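Local coordinates for protein superoxide dismutase 1 (Perkinsus marinus, PDB 2CW2) that probably destroys superoxide radicals by converting them to hydrogen peroxide and oxygen, as an iron-dependent member of the iron/manganese superoxide dismutase family, at residues 52-57 with 107-112; 153-158 with 164-169. All coordinates share one frame; numbering follows the deposited sequence.

Interaction 1. Residues 52-57 with 107-112; sequences ETLTYH and FFFNNL. With FE (Fe (III) ion), chain C.
The ring of F109 meets H57 in a T-shaped stack: its edge, led by CZ, points at one face of the imidazole, with CZ 3.7 Å from H57 CG and the planes turned 78° to each other. CZ sits toward the rim of the imidazole, and the CB of H57 lies in the plane of the phenyl ring at its edge. F108 comes to the same histidine differently. Rim meets rim, F108 CE2 lying 4.0 Å from H57 CE1 and the planes inclined at 50°, which completes a small aromatic cluster.

NE2 of the same imidazole binds the iron at 1.9 Å. H57 holds its CG anti to the backbone N (chi1 -159°), and from there the ring reaches across to both phenylalanines and on to the metal. H105, D187 and H191 are the remaining protein ligands, and a water lies 2.4 Å from the iron. Helices 51-73 and 93-110 belong to the alpha-hairpin domain of the iron/manganese superoxide dismutases, and each supplies one of the histidine ligands.

Apolar packing continues the contact away from the metal, where L54 and F109 run alongside each other, pointing opposite ways. The CD2 methyl of L54 lies 3.8 Å from F109 CE2 and almost as near F109 CD2.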
ATOM      1  N   GLU A  52      -5.085 -14.019  13.555  1.00 12.80           N
ATOM      2  CA  GLU A  52      -5.708 -13.802  12.252  1.00 10.87           C
ATOM      3  C   GLU A  52      -4.732 -13.052  11.324  1.00 10.66           C
ATOM      4  O   GLU A  52      -4.588 -13.400  10.142  1.00 10.58           O
ATOM      5  CB  GLU A  52      -7.041 -13.042  12.382  1.00 11.16           C
ATOM      6  CG  GLU A  52      -7.682 -12.828  11.021  1.00 10.90           C
ATOM      7  CD  GLU A  52      -8.983 -12.058  11.059  1.00 13.22           C
ATOM      8  OE1 GLU A  52      -9.474 -11.753  12.158  1.00 12.00           O
ATOM      9  OE2 GLU A  52      -9.526 -11.774   9.964  1.00 13.19           O
ATOM     10  N   THR A  53      -4.033 -12.055  11.874  1.00  9.48           N
ATOM     11  CA  THR A  53      -3.011 -11.332  11.099  1.00  9.52           C
ATOM     12  C   THR A  53      -1.884 -12.251  10.633  1.00 11.39           C
ATOM     13  O   THR A  53      -1.537 -12.277   9.450  1.00 11.04           O
ATOM     14  CB  THR A  53      -2.460 -10.159  11.897  1.00  8.54           C
ATOM     15  OG1 THR A  53      -3.439  -9.118  11.906  1.00  8.67           O
ATOM     16  CG2 THR A  53      -1.229  -9.508  11.193  1.00  8.10           C
ATOM     17  N   LEU A  54      -1.325 -13.029  11.543  1.00 10.76           N
ATOM     18  CA  LEU A  54      -0.277 -13.953  11.134  1.00 11.79           C
ATOM     19  C   LEU A  54      -0.725 -14.956  10.075  1.00 11.93           C
ATOM     20  O   LEU A  54       0.049 -15.315   9.185  1.00 13.33           O
ATOM     21  CB  LEU A  54       0.318 -14.648  12.343  1.00 12.14           C
ATOM     22  CG  LEU A  54       1.270 -13.766  13.159  1.00 12.01           C
ATOM     23  CD1 LEU A  54       1.769 -14.509  14.404  1.00 13.74           C
ATOM     24  CD2 LEU A  54       2.444 -13.300  12.296  1.00 11.85           C
ATOM     25  N   THR A  55      -1.974 -15.410  10.161  1.00 12.54           N
ATOM     26  CA  THR A  55      -2.495 -16.359   9.194  1.00 12.11           C
ATOM     27  C   THR A  55      -2.587 -15.735   7.810  1.00 12.68           C
ATOM     28  O   THR A  55      -2.078 -16.286   6.841  1.00 14.07           O
ATOM     29  CB  THR A  55      -3.844 -16.903   9.670  1.00 12.38           C
ATOM     30  OG1 THR A  55      -3.617 -17.582  10.908  1.00 14.16           O
ATOM     31  CG2 THR A  55      -4.344 -18.023   8.751  1.00 12.21           C
ATOM     32  N   TYR A  56      -3.227 -14.582   7.704  1.00 11.55           N
ATOM     33  CA  TYR A  56      -3.343 -13.935   6.401  1.00 11.81           C
ATOM     34  C   TYR A  56      -1.989 -13.446   5.879  1.00 10.97           C
ATOM     35  O   TYR A  56      -1.642 -13.651   4.708  1.00 11.47           O
ATOM     36  CB  TYR A  56      -4.320 -12.768   6.472  1.00 12.64           C
ATOM     37  CG  TYR A  56      -5.753 -13.208   6.338  1.00 14.85           C
ATOM     38  CD1 TYR A  56      -6.322 -13.375   5.083  1.00 14.91           C
ATOM     39  CD2 TYR A  56      -6.530 -13.485   7.464  1.00 16.57           C
ATOM     40  CE1 TYR A  56      -7.626 -13.784   4.936  1.00 17.56           C
ATOM     41  CE2 TYR A  56      -7.849 -13.903   7.328  1.00 17.87           C
ATOM     42  CZ  TYR A  56      -8.388 -14.050   6.049  1.00 18.60           C
ATOM     43  OH  TYR A  56      -9.690 -14.471   5.872  1.00 20.83           O
ATOM     44  N   HIS A  57      -1.223 -12.817   6.757  1.00 10.80           N
ATOM     45  CA  HIS A  57       0.029 -12.178   6.322  1.00 11.31           C
ATOM     46  C   HIS A  57       1.023 -13.240   5.854  1.00 10.39           C
ATOM     47  O   HIS A  57       1.655 -13.111   4.808  1.00  9.60           O
ATOM     48  CB  HIS A  57       0.648 -11.278   7.430  1.00 10.39           C
ATOM     49  CG  HIS A  57       1.607 -10.224   6.902  1.00 10.85           C
ATOM     50  ND1 HIS A  57       2.259  -9.325   7.723  1.00 11.01           N
ATOM     51  CD2 HIS A  57       2.005  -9.925   5.633  1.00 11.26           C
ATOM     52  CE1 HIS A  57       3.017  -8.524   6.983  1.00 10.02           C
ATOM     53  NE2 HIS A  57       2.895  -8.871   5.706  1.00 10.06           N
ATOM     54  N   PHE A 107      12.263 -12.106   6.726  1.00  9.26           N
ATOM     55  CA  PHE A 107      13.072 -11.319   7.647  1.00 10.27           C
ATOM     56  C   PHE A 107      12.167 -10.687   8.719  1.00 10.30           C
ATOM     57  O   PHE A 107      12.504 -10.682   9.916  1.00 11.22           O
ATOM     58  CB  PHE A 107      13.770 -10.203   6.860  1.00  9.33           C
ATOM     59  CG  PHE A 107      14.847  -9.492   7.634  1.00 10.51           C
ATOM     60  CD1 PHE A 107      16.184  -9.835   7.458  1.00  9.42           C
ATOM     61  CD2 PHE A 107      14.534  -8.479   8.522  1.00  8.95           C
ATOM     62  CE1 PHE A 107      17.181  -9.197   8.165  1.00 10.41           C
ATOM     63  CE2 PHE A 107      15.548  -7.823   9.246  1.00 10.77           C
ATOM     64  CZ  PHE A 107      16.873  -8.181   9.058  1.00 10.37           C
ATOM     65  N   PHE A 108      11.036 -10.148   8.281  1.00  9.22           N
ATOM     66  CA  PHE A 108      10.072  -9.505   9.196  1.00  8.92           C
ATOM     67  C   PHE A 108       9.602 -10.485  10.281  1.00  8.68           C
ATOM     68  O   PHE A 108       9.681 -10.203  11.470  1.00  8.73           O
ATOM     69  CB  PHE A 108       8.863  -8.951   8.413  1.00  8.97           C
ATOM     70  CG  PHE A 108       7.797  -8.305   9.294  1.00  9.41           C
ATOM     71  CD1 PHE A 108       8.101  -7.203  10.087  1.00  8.04           C
ATOM     72  CD2 PHE A 108       6.489  -8.792   9.295  1.00 10.06           C
ATOM     73  CE1 PHE A 108       7.132  -6.615  10.889  1.00  8.92           C
ATOM     74  CE2 PHE A 108       5.505  -8.198  10.087  1.00 10.15           C
ATOM     75  CZ  PHE A 108       5.837  -7.102  10.888  1.00  8.82           C
ATOM     76  N   PHE A 109       9.132 -11.654   9.876  1.00  9.68           N
ATOM     77  CA  PHE A 109       8.586 -12.606  10.842  1.00 10.16           C
ATOM     78  C   PHE A 109       9.685 -13.155  11.778  1.00 11.73           C
ATOM     79  O   PHE A 109       9.419 -13.445  12.958  1.00 11.07           O
ATOM     80  CB  PHE A 109       7.849 -13.753  10.107  1.00 10.45           C
ATOM     81  CG  PHE A 109       6.601 -13.312   9.348  1.00 10.33           C
ATOM     82  CD1 PHE A 109       6.385 -13.732   8.040  1.00  9.88           C
ATOM     83  CD2 PHE A 109       5.616 -12.550   9.970  1.00 10.01           C
ATOM     84  CE1 PHE A 109       5.233 -13.349   7.329  1.00 10.32           C
ATOM     85  CE2 PHE A 109       4.471 -12.147   9.268  1.00 10.65           C
ATOM     86  CZ  PHE A 109       4.276 -12.561   7.931  1.00  9.78           C
ATOM     87  N   ASN A 110      10.909 -13.279  11.257  1.00 10.81           N
ATOM     88  CA  ASN A 110      12.064 -13.646  12.084  1.00 12.54           C
ATOM     89  C   ASN A 110      12.379 -12.564  13.120  1.00 12.23           C
ATOM     90  O   ASN A 110      12.896 -12.861  14.211  1.00 12.11           O
ATOM     91  CB  ASN A 110      13.300 -13.896  11.201  1.00 12.72           C
ATOM     92  CG  ASN A 110      13.278 -15.279  10.534  1.00 14.55           C
ATOM     93  OD1 ASN A 110      13.911 -15.508   9.473  1.00 16.27           O
ATOM     94  ND2 ASN A 110      12.599 -16.204  11.160  1.00 14.46           N
ATOM     95  N   ASN A 111      12.027 -11.324  12.766  1.00 12.22           N
ATOM     96  CA  ASN A 111      12.343 -10.115  13.528  1.00 13.23           C
ATOM     97  C   ASN A 111      11.387  -9.880  14.682  1.00 11.91           C
ATOM     98  O   ASN A 111      11.575  -8.932  15.448  1.00 11.89           O
ATOM     99  CB  ASN A 111      12.313  -8.892  12.575  1.00 17.73           C
ATOM    100  CG  ASN A 111      12.880  -7.649  13.192  1.00 20.55           C
ATOM    101  OD1 ASN A 111      13.206  -6.709  12.498  1.00 19.75           O
ATOM    102  ND2 ASN A 111      13.025  -7.648  14.526  1.00 23.86           N
ATOM    103  N   LEU A 112      10.343 -10.706  14.786  1.00 11.18           N
ATOM    104  CA  LEU A 112       9.394 -10.674  15.896  1.00 11.42           C
ATOM    105  C   LEU A 112       9.554 -11.931  16.755  1.00 11.28           C
ATOM    106  O   LEU A 112      10.065 -12.945  16.280  1.00 11.98           O
ATOM    107  CB  LEU A 112       7.945 -10.599  15.390  1.00 11.75           C
ATOM    108  CG  LEU A 112       7.675  -9.686  14.200  1.00 12.16           C
ATOM    109  CD1 LEU A 112       6.243  -9.841  13.669  1.00 12.75           C
ATOM    110  CD2 LEU A 112       7.990  -8.256  14.614  1.00 12.14           C
TER
HETATM  111 FE    FE C 402       3.531  -7.716   4.278  1.00 11.30          FE
HETATM  112  O   HOH W   1       4.443  -6.253   2.685  1.00  9.82           O

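Interaction 2. Residues 153-158 with 164-169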
ATOM      1  N   GLY A 153       5.152   0.056   2.096  1.00  9.85           N
ATOM      2  CA  GLY A 153       6.605   0.030   2.208  1.00  9.69           C
ATOM      3  C   GLY A 153       7.118  -0.618   3.477  1.00  8.76           C
ATOM      4  O   GLY A 153       6.365  -1.298   4.198  1.00  8.75           O
ATOM      5  N   TRP A 154       8.408  -0.405   3.721  1.00  8.86           N
ATOM      6  CA  TRP A 154       9.168  -1.039   4.802  1.00  8.92           C
ATOM      7  C   TRP A 154      10.079   0.002   5.423  1.00  9.43           C
ATOM      8  O   TRP A 154      10.592   0.886   4.709  1.00 11.17           O
ATOM      9  CB  TRP A 154      10.080  -2.143   4.224  1.00  8.62           C
ATOM     10  CG  TRP A 154       9.324  -3.227   3.591  1.00  9.48           C
ATOM     11  CD1 TRP A 154       8.823  -3.244   2.311  1.00 10.13           C
ATOM     12  CD2 TRP A 154       8.880  -4.438   4.210  1.00 10.04           C
ATOM     13  NE1 TRP A 154       8.126  -4.407   2.096  1.00  9.61           N
ATOM     14  CE2 TRP A 154       8.143  -5.156   3.245  1.00  9.99           C
ATOM     15  CE3 TRP A 154       9.038  -4.999   5.488  1.00  9.50           C
ATOM     16  CZ2 TRP A 154       7.564  -6.402   3.519  1.00 10.94           C
ATOM     17  CZ3 TRP A 154       8.478  -6.244   5.745  1.00  9.89           C
ATOM     18  CH2 TRP A 154       7.739  -6.918   4.779  1.00  9.16           C
ATOM     19  N   VAL A 155      10.367  -0.138   6.713  1.00  9.58           N
ATOM     20  CA  VAL A 155      11.430   0.654   7.327  1.00  9.73           C
ATOM     21  C   VAL A 155      12.487  -0.335   7.813  1.00  9.63           C
ATOM     22  O   VAL A 155      12.150  -1.381   8.377  1.00  9.03           O
ATOM     23  CB  VAL A 155      10.918   1.529   8.484  1.00  9.38           C
ATOM     24  CG1 VAL A 155      12.078   2.322   9.120  1.00  9.28           C
ATOM     25  CG2 VAL A 155       9.839   2.473   7.999  1.00  9.59           C
ATOM     26  N   TRP A 156      13.751  -0.029   7.531  1.00  9.27           N
ATOM     27  CA  TRP A 156      14.860  -0.921   7.841  1.00  9.93           C
ATOM     28  C   TRP A 156      15.857  -0.231   8.767  1.00 11.11           C
ATOM     29  O   TRP A 156      16.106   0.972   8.627  1.00 11.70           O
ATOM     30  CB  TRP A 156      15.622  -1.237   6.556  1.00 10.07           C
ATOM     31  CG  TRP A 156      14.857  -1.943   5.509  1.00  9.98           C
ATOM     32  CD1 TRP A 156      14.086  -1.378   4.515  1.00 10.90           C
ATOM     33  CD2 TRP A 156      14.801  -3.352   5.304  1.00 10.89           C
ATOM     34  NE1 TRP A 156      13.545  -2.364   3.721  1.00  9.95           N
ATOM     35  CE2 TRP A 156      13.974  -3.583   4.179  1.00 10.52           C
ATOM     36  CE3 TRP A 156      15.367  -4.460   5.963  1.00 11.48           C
ATOM     37  CZ2 TRP A 156      13.705  -4.865   3.695  1.00 10.50           C
ATOM     38  CZ3 TRP A 156      15.087  -5.734   5.484  1.00 10.40           C
ATOM     39  CH2 TRP A 156      14.253  -5.919   4.370  1.00 10.68           C
ATOM     40  N   LEU A 157      16.403  -0.985   9.718  1.00 12.13           N
ATOM     41  CA  LEU A 157      17.649  -0.603  10.376  1.00 10.99           C
ATOM     42  C   LEU A 157      18.691  -1.386   9.617  1.00 11.86           C
ATOM     43  O   LEU A 157      18.577  -2.617   9.492  1.00 12.02           O
ATOM     44  CB  LEU A 157      17.679  -1.034  11.853  1.00 11.12           C
ATOM     45  CG  LEU A 157      19.059  -0.736  12.482  1.00 10.61           C
ATOM     46  CD1 LEU A 157      19.300   0.768  12.462  1.00 10.82           C
ATOM     47  CD2 LEU A 157      19.099  -1.221  13.899  1.00 11.11           C
ATOM     48  N   ILE A 158      19.685  -0.673   9.094  1.00 12.11           N
ATOM     49  CA  ILE A 158      20.748  -1.244   8.295  1.00 14.25           C
ATOM     50  C   ILE A 158      22.118  -0.987   8.929  1.00 13.28           C
ATOM     51  O   ILE A 158      22.273  -0.066   9.701  1.00 13.83           O
ATOM     52  CB  ILE A 158      20.658  -0.569   6.904  1.00 16.67           C
ATOM     53  CG1 ILE A 158      20.527  -1.599   5.826  1.00 18.69           C
ATOM     54  CG2 ILE A 158      21.678   0.527   6.689  1.00 17.15           C
ATOM     55  CD1 ILE A 158      19.128  -2.027   5.725  1.00 19.30           C
ATOM     56  N   LEU A 164      25.192   2.234  11.753  1.00 13.74           N
ATOM     57  CA  LEU A 164      23.750   2.013  11.773  1.00 12.65           C
ATOM     58  C   LEU A 164      23.049   3.157  11.077  1.00 13.69           C
ATOM     59  O   LEU A 164      23.412   4.324  11.245  1.00 12.59           O
ATOM     60  CB  LEU A 164      23.239   1.947  13.206  1.00 12.41           C
ATOM     61  CG  LEU A 164      23.615   0.784  14.110  1.00 12.66           C
ATOM     62  CD1 LEU A 164      22.606   0.705  15.277  1.00 12.43           C
ATOM     63  CD2 LEU A 164      23.649  -0.527  13.345  1.00 13.35           C
ATOM     64  N   LYS A 165      22.024   2.834  10.303  1.00 14.19           N
ATOM     65  CA  LYS A 165      21.236   3.863   9.652  1.00 13.93           C
ATOM     66  C   LYS A 165      19.818   3.359   9.426  1.00 12.65           C
ATOM     67  O   LYS A 165      19.610   2.174   9.170  1.00 11.98           O
ATOM     68  CB  LYS A 165      21.924   4.246   8.340  1.00 17.29           C
ATOM     69  CG  LYS A 165      21.173   5.124   7.398  1.00 19.68           C
ATOM     70  CD  LYS A 165      21.813   4.960   6.003  1.00 22.71           C
ATOM     71  CE  LYS A 165      22.851   6.017   5.722  1.00 24.48           C
ATOM     72  NZ  LYS A 165      23.373   5.916   4.318  1.00 26.91           N
ATOM     73  N   ILE A 166      18.852   4.262   9.526  1.00 11.29           N
ATOM     74  CA  ILE A 166      17.463   3.913   9.277  1.00 11.24           C
ATOM     75  C   ILE A 166      17.150   4.282   7.837  1.00 12.56           C
ATOM     76  O   ILE A 166      17.360   5.427   7.423  1.00 12.15           O
ATOM     77  CB  ILE A 166      16.520   4.658  10.221  1.00 10.73           C
ATOM     78  CG1 ILE A 166      16.757   4.216  11.665  1.00 10.58           C
ATOM     79  CG2 ILE A 166      15.042   4.426   9.788  1.00 11.06           C
ATOM     80  CD1 ILE A 166      16.141   5.133  12.724  1.00 10.98           C
ATOM     81  N   VAL A 167      16.667   3.313   7.068  1.00 11.67           N
ATOM     82  CA  VAL A 167      16.308   3.578   5.681  1.00 12.87           C
ATOM     83  C   VAL A 167      14.930   3.050   5.363  1.00 13.27           C
ATOM     84  O   VAL A 167      14.497   2.015   5.919  1.00 11.92           O
ATOM     85  CB  VAL A 167      17.302   2.966   4.669  1.00 13.53           C
ATOM     86  CG1 VAL A 167      18.700   3.532   4.860  1.00 14.53           C
ATOM     87  CG2 VAL A 167      17.328   1.447   4.767  1.00 15.50           C
ATOM     88  N   GLN A 168      14.252   3.733   4.442  1.00 12.90           N
ATOM     89  CA  GLN A 168      12.903   3.326   4.069  1.00 13.62           C
ATOM     90  C   GLN A 168      12.961   2.651   2.707  1.00 14.09           C
ATOM     91  O   GLN A 168      13.763   3.042   1.861  1.00 14.36           O
ATOM     92  CB  GLN A 168      11.961   4.546   4.032  1.00 14.77           C
ATOM     93  CG  GLN A 168      11.861   5.227   5.383  1.00 15.80           C
ATOM     94  CD  GLN A 168      11.001   6.493   5.392  1.00 18.22           C
ATOM     95  OE1 GLN A 168       9.948   6.559   4.735  1.00 18.81           O
ATOM     96  NE2 GLN A 168      11.438   7.500   6.158  1.00 18.37           N
ATOM     97  N   GLY A 169      12.137   1.623   2.522  1.00 12.39           N
ATOM     98  CA  GLY A 169      12.017   0.941   1.254  1.00 12.27           C
ATOM     99  C   GLY A 169      10.577   1.057   0.782  1.00 13.29           C
ATOM    100  O   GLY A 169       9.681   0.419   1.347  1.00 11.76           O
TER
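W154 and G169 form the hydrogen-bonded pair at one end of an antiparallel beta hairpin, strands 153-159 and 164-170, in the C-terminal domain of the iron/manganese superoxide dismutase fold. Their two bonds differ in straightness: G169 N gives a nearly linear one to W154 O (175° at the hydrogen), whereas W154 N reaches G169 O with a bent one at 143°. W156 pairs with V167 in the same way, and W156 N lies 2.7 Å from V167 O. I158 and K165 make the third such pair, with K165 N to I158 O the longest of the six bonds at 3.0 Å.

At the non-hydrogen-bonded positions, V155 and L157 turn their backbones to strand 181-187 for partners, on the side away from 164-169. CA-H...O contacts give three carbonyls a second neighbour: W154 O receives Q168 CA, W156 O receives I166 CA and I158 O receives L164 CA.

The indole nitrogens find their acceptors outside the hairpin, W154 NE1 at Q101 OE1 and W156 NE1 at the carbonyl of G173. L164 N is bonded to D131 OD2. W154 also lays its ring edge-to-face with the iron ligand H105, close to the metal.

On the face shared by V155, L157, I166 and Q168, V155 CG1 packs 3.7 Å from I166 CG2; helix 135-148 lies against this side. On the other face V167 holds CG2 between its backbone N and carbonyl carbon (chi1 -61° to CG1), and this methyl touches I158 CD1 at 4.0 Å and W156 CB at 3.6 Å.

How the interactions relate
The two interactions share no element: interaction 1 joins two helices of the alpha-hairpin domain, interaction 2 two strands of the C-terminal domain, and their centres lie about 18 Å apart. Every touching residue of interaction 1 is buried, while interaction 2 is mostly buried but has K165 and Q168 exposed on its outer strand. Aromatic and apolar packing beside the metal makes up the first, without a hydrogen bond between its segments; a backbone ladder makes up the second. They meet where F108 CB packs 3.8 Å from W154 CZ3 and where F107 touches W156. Interaction 1 supplies an iron ligand, H57, whereas interaction 2 supplies only a neighbour of the site, W154.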